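Local structure of p1 (Rice yellow mottle virus, 6TY0) at residues A[15-20]-A[50-55]; A[26-31]-A[56-61]. The protein suppresses RNA silencing for the virus and binds zinc, acting as a multitask factor in viral spread that probably also binds RNA. All coordinates share one frame; numbering follows the deposited sequence.

In the fold
Both contacts lie in the N-terminal part of p1, which this chain represents. Along the chain their segments alternate: helix 15-20, strand 26-31, then 50-55, which runs straight on into 56-61. Strand 54-64 therefore serves both. The centre of contact 1 is about 19 Å from the centre of the chain, and this contact sets helix 15-21 on the corner between strands 45-51 and 54-64. The centre of contact 2 is about 4 Å from the centre of the chain, and this contact joins the faces of the two mixed sheets. The contact centres are 18 Å apart. Strand 54-64 thus leaves the corner at contact 1, crosses the core at contact 2 and ends at Cys64, a zinc ligand.

Contact 1: A[15-20]-A[50-55]; sequences AAKANA and FNPEKV
Ala18 of helix 15-20 lies over one face of the Phe50 ring. Its methyl CB comes down at the CB-bearing end of the ring, 3.6 Å from Phe50 CG. Its CA stands over the same face, offset toward the CD2-CE2 side, and lies 3.9 Å from the ring centroid, 19° off the ring normal. This is a CH-pi contact. The small alanine side chain lets the helix backbone come close to the ring, and Ala18 CA and Phe50 CA are 6.2 Å apart. Phe50 is put in place by its first torsion: CG is anti to the backbone N (chi1 173°), which swings the ring out from the strand toward the helix. The carbonyl O of Lys17 approaches the same ring obliquely, at 4.0 Å from Phe50 CE2.

Lys17 makes the outer part of the contact. Its chain leaves the helix extended and then bends at chi3 and chi4. At the bend, Lys17 CD meets Pro52 CD at 4.1 Å. The lysine chain and the proline cross at about a right angle, and the touch is between methylene groups, not through the amine. Ala18 and Phe50 are buried, whereas Lys17 is exposed.

Beyond Phe50 the chain turns. Asn51 OD1 accepts the backbone N-H of Glu53 at 3.0 Å, nearly straight at 164° and in the carbonyl plane. Thr14, just before the helix, is hydrogen bonded through OG1 to Phe50 N, and the Phe50 side chain also packs on Tyr23 and Tyr79.

Helix 15-21 packs beside the turn between strands 45-51 and 54-64. An Asx turn and a type I turn from Asn51 to Lys54 carry the chain from one mixed sheet to the other.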
# COMPACT_ATOMS: atom_id res chain seq x y z
N ALA A 15 -15.02 -14.53 22.18
CA ALA A 15 -15.92 -15.01 21.14
C ALA A 15 -17.40 -14.96 21.54
O ALA A 15 -18.27 -14.80 20.68
CB ALA A 15 -15.56 -16.41 20.71
N ALA A 16 -17.68 -15.10 22.84
CA ALA A 16 -19.06 -15.16 23.32
C ALA A 16 -19.69 -13.80 23.17
O ALA A 16 -20.79 -13.67 22.64
CB ALA A 16 -19.10 -15.60 24.79
N LYS A 17 -18.97 -12.76 23.57
CA LYS A 17 -19.44 -11.41 23.41
C LYS A 17 -19.66 -11.08 21.93
O LYS A 17 -20.63 -10.39 21.57
CB LYS A 17 -18.47 -10.43 24.03
CG LYS A 17 -19.08 -9.07 24.26
CD LYS A 17 -18.13 -8.14 25.00
CE LYS A 17 -18.07 -8.43 26.51
NZ LYS A 17 -18.94 -7.48 27.28
N ALA A 18 -18.79 -11.59 21.05
CA ALA A 18 -18.91 -11.31 19.62
C ALA A 18 -20.15 -11.99 19.07
O ALA A 18 -20.92 -11.37 18.33
CB ALA A 18 -17.68 -11.77 18.86
N ASN A 19 -20.34 -13.25 19.40
CA ASN A 19 -21.60 -13.90 19.03
C ASN A 19 -22.84 -13.20 19.59
O ASN A 19 -23.81 -13.01 18.86
CB ASN A 19 -21.56 -15.38 19.34
CG ASN A 19 -20.65 -16.12 18.38
OD1 ASN A 19 -19.62 -15.59 17.96
ND2 ASN A 19 -21.04 -17.32 17.99
N ALA A 20 -22.77 -12.73 20.83
CA ALA A 20 -23.90 -11.99 21.44
C ALA A 20 -24.42 -10.90 20.54
O ALA A 20 -25.62 -10.79 20.35
CB ALA A 20 -23.52 -11.40 22.80
N PHE A 50 -12.18 -9.39 20.16
CA PHE A 50 -13.36 -8.61 19.86
C PHE A 50 -13.57 -7.60 20.98
O PHE A 50 -13.43 -7.91 22.14
CB PHE A 50 -14.59 -9.48 19.67
CG PHE A 50 -15.85 -8.68 19.50
CD1 PHE A 50 -16.17 -8.10 18.28
CD2 PHE A 50 -16.72 -8.48 20.58
CE1 PHE A 50 -17.30 -7.32 18.11
CE2 PHE A 50 -17.87 -7.71 20.41
CZ PHE A 50 -18.16 -7.14 19.18
N ASN A 51 -13.88 -6.38 20.62
CA ASN A 51 -14.20 -5.39 21.60
C ASN A 51 -15.16 -4.38 20.99
O ASN A 51 -14.83 -3.78 19.97
CB ASN A 51 -12.95 -4.67 22.03
CG ASN A 51 -13.23 -3.67 23.13
OD1 ASN A 51 -14.10 -2.81 23.02
ND2 ASN A 51 -12.48 -3.78 24.20
N PRO A 52 -16.33 -4.17 21.62
CA PRO A 52 -17.39 -3.41 20.94
C PRO A 52 -17.18 -1.94 20.81
O PRO A 52 -17.90 -1.31 20.07
CB PRO A 52 -18.64 -3.67 21.79
CG PRO A 52 -18.13 -4.19 23.09
CD PRO A 52 -16.85 -4.92 22.77
N GLU A 53 -16.21 -1.38 21.53
CA GLU A 53 -15.94 0.06 21.53
C GLU A 53 -14.59 0.48 20.97
O GLU A 53 -14.30 1.67 20.99
CB GLU A 53 -15.91 0.60 22.97
CG GLU A 53 -17.12 0.32 23.80
CD GLU A 53 -18.41 0.58 23.07
OE1 GLU A 53 -18.55 1.61 22.34
OE2 GLU A 53 -19.28 -0.28 23.25
N LYS A 54 -13.78 -0.45 20.47
CA LYS A 54 -12.44 -0.11 19.95
C LYS A 54 -12.32 -0.25 18.43
O LYS A 54 -13.14 -0.91 17.76
CB LYS A 54 -11.40 -1.01 20.59
CG LYS A 54 -11.57 -1.13 22.09
CD LYS A 54 -11.12 0.13 22.82
CE LYS A 54 -9.62 0.29 22.70
NZ LYS A 54 -9.12 1.28 23.67
N VAL A 55 -11.29 0.38 17.91
CA VAL A 55 -10.84 0.24 16.56
C VAL A 55 -9.39 -0.16 16.71
O VAL A 55 -8.67 0.49 17.46
CB VAL A 55 -10.93 1.57 15.83
CG1 VAL A 55 -10.32 1.47 14.43
CG2 VAL A 55 -12.39 2.00 15.73

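Contact 2: A[26-31]-A[56-61]; sequences ALTWVW and GWVSVS
Val58 faces Thr28 across the interface between strands 54-64 and 26-32, and Val60 faces Val30 further along. From its CA, Val58 points its CB toward strand 26-31. CB itself stays short of that strand. CG1 sits between the backbone N and the carbonyl carbon (chi1 62°) and is the branch that makes the touch, 4.1 Å from Thr28 CG2. The two side chains reach toward each other tip to tip, methyl against methyl. CG2, anti to the backbone N, is turned elsewhere. Thr28 OG1 is likewise not the touching branch.

The second pair meets at an oblique angle. Val30 CG2 and Val60 CG2 are 4.2 Å apart, again two methyls. The facing CA atoms are 8.9 Å apart for Thr28 and Val58, and 8.0 Å for Val30 and Val60. These are distances between sheets, not between bonded neighbours in one sheet. Val6 and Leu4 of strand 2-10 pack beside Thr28 and Val30, while Val86 and Phe88 of strand 86-90 pack on Val60.

All four residues are buried. The contact is purely apolar, so the two sheets meet here through van der Waals and hydrophobic packing.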
# COMPACT_ATOMS: atom_id res chain seq x y z
N ALA A 26 -14.01 -9.99 10.84
CA ALA A 26 -13.72 -8.85 9.97
C ALA A 26 -12.87 -9.32 8.80
O ALA A 26 -11.96 -10.11 8.98
CB ALA A 26 -13.00 -7.76 10.73
N LEU A 27 -13.19 -8.87 7.61
CA LEU A 27 -12.38 -9.19 6.43
C LEU A 27 -11.81 -7.87 6.00
O LEU A 27 -12.56 -6.95 5.70
CB LEU A 27 -13.21 -9.82 5.31
CG LEU A 27 -12.41 -10.30 4.09
CD1 LEU A 27 -11.41 -11.39 4.45
CD2 LEU A 27 -13.34 -10.85 3.02
N THR A 28 -10.48 -7.72 6.01
CA THR A 28 -9.91 -6.44 5.62
C THR A 28 -8.89 -6.69 4.53
O THR A 28 -8.61 -7.84 4.18
CB THR A 28 -9.31 -5.69 6.83
OG1 THR A 28 -8.92 -4.38 6.41
CG2 THR A 28 -8.11 -6.39 7.40
N TRP A 29 -8.33 -5.64 3.97
CA TRP A 29 -7.26 -5.91 3.02
C TRP A 29 -6.24 -4.79 2.93
O TRP A 29 -6.50 -3.63 3.30
CB TRP A 29 -7.82 -6.26 1.63
CG TRP A 29 -8.57 -5.17 1.05
CD1 TRP A 29 -8.07 -4.18 0.28
CD2 TRP A 29 -9.96 -4.90 1.23
NE1 TRP A 29 -9.06 -3.29 -0.05
CE2 TRP A 29 -10.24 -3.71 0.52
CE3 TRP A 29 -11.00 -5.54 1.92
CZ2 TRP A 29 -11.53 -3.14 0.46
CZ3 TRP A 29 -12.29 -4.96 1.88
CH2 TRP A 29 -12.53 -3.78 1.16
N VAL A 30 -5.06 -5.18 2.46
CA VAL A 30 -4.01 -4.22 2.14
C VAL A 30 -3.53 -4.55 0.75
O VAL A 30 -3.96 -5.57 0.16
CB VAL A 30 -2.82 -4.24 3.16
CG1 VAL A 30 -3.31 -3.93 4.54
CG2 VAL A 30 -2.10 -5.56 3.18
N TRP A 31 -2.65 -3.70 0.25
CA TRP A 31 -2.07 -3.85 -1.08
C TRP A 31 -0.54 -3.89 -1.05
O TRP A 31 0.11 -3.26 -0.19
CB TRP A 31 -2.47 -2.66 -1.93
CG TRP A 31 -3.97 -2.45 -1.96
CD1 TRP A 31 -4.73 -1.71 -1.07
CD2 TRP A 31 -4.89 -2.98 -2.93
NE1 TRP A 31 -6.05 -1.76 -1.42
CE2 TRP A 31 -6.19 -2.53 -2.55
CE3 TRP A 31 -4.74 -3.80 -4.07
CZ2 TRP A 31 -7.33 -2.88 -3.27
CZ3 TRP A 31 -5.89 -4.15 -4.81
CH2 TRP A 31 -7.18 -3.69 -4.39
N GLY A 56 -8.97 -1.25 16.07
CA GLY A 56 -7.56 -1.68 16.11
C GLY A 56 -6.86 -1.50 14.78
O GLY A 56 -7.52 -1.36 13.73
N TRP A 57 -5.53 -1.48 14.82
CA TRP A 57 -4.71 -1.52 13.62
C TRP A 57 -4.23 -2.94 13.37
O TRP A 57 -3.88 -3.69 14.29
CB TRP A 57 -3.48 -0.65 13.77
CG TRP A 57 -3.70 0.81 13.73
CD1 TRP A 57 -3.70 1.68 14.81
CD2 TRP A 57 -3.89 1.63 12.56
NE1 TRP A 57 -3.88 2.98 14.37
CE2 TRP A 57 -3.99 2.98 13.00
CE3 TRP A 57 -3.99 1.36 11.19
CZ2 TRP A 57 -4.18 4.05 12.11
CZ3 TRP A 57 -4.17 2.43 10.30
CH2 TRP A 57 -4.27 3.76 10.77
N VAL A 58 -4.30 -3.33 12.11
CA VAL A 58 -3.61 -4.51 11.65
C VAL A 58 -2.40 -3.95 10.87
O VAL A 58 -2.53 -3.01 10.10
CB VAL A 58 -4.48 -5.44 10.79
CG1 VAL A 58 -4.97 -4.79 9.51
CG2 VAL A 58 -3.71 -6.71 10.47
N SER A 59 -1.22 -4.46 11.17
CA SER A 59 -0.03 -4.03 10.43
C SER A 59 0.54 -5.20 9.66
O SER A 59 0.53 -6.36 10.13
CB SER A 59 1.02 -3.48 11.39
OG SER A 59 1.61 -4.53 12.12
N VAL A 60 1.02 -4.91 8.47
CA VAL A 60 1.56 -5.96 7.65
C VAL A 60 2.90 -5.46 7.15
O VAL A 60 2.96 -4.43 6.48
CB VAL A 60 0.63 -6.34 6.50
CG1 VAL A 60 1.15 -7.54 5.71
CG2 VAL A 60 -0.78 -6.63 7.01
N SER A 61 3.95 -6.19 7.49
CA SER A 61 5.31 -5.89 7.13
C SER A 61 5.83 -6.93 6.16
O SER A 61 5.64 -8.13 6.35
CB SER A 61 6.22 -5.95 8.37
OG SER A 61 5.67 -5.08 9.36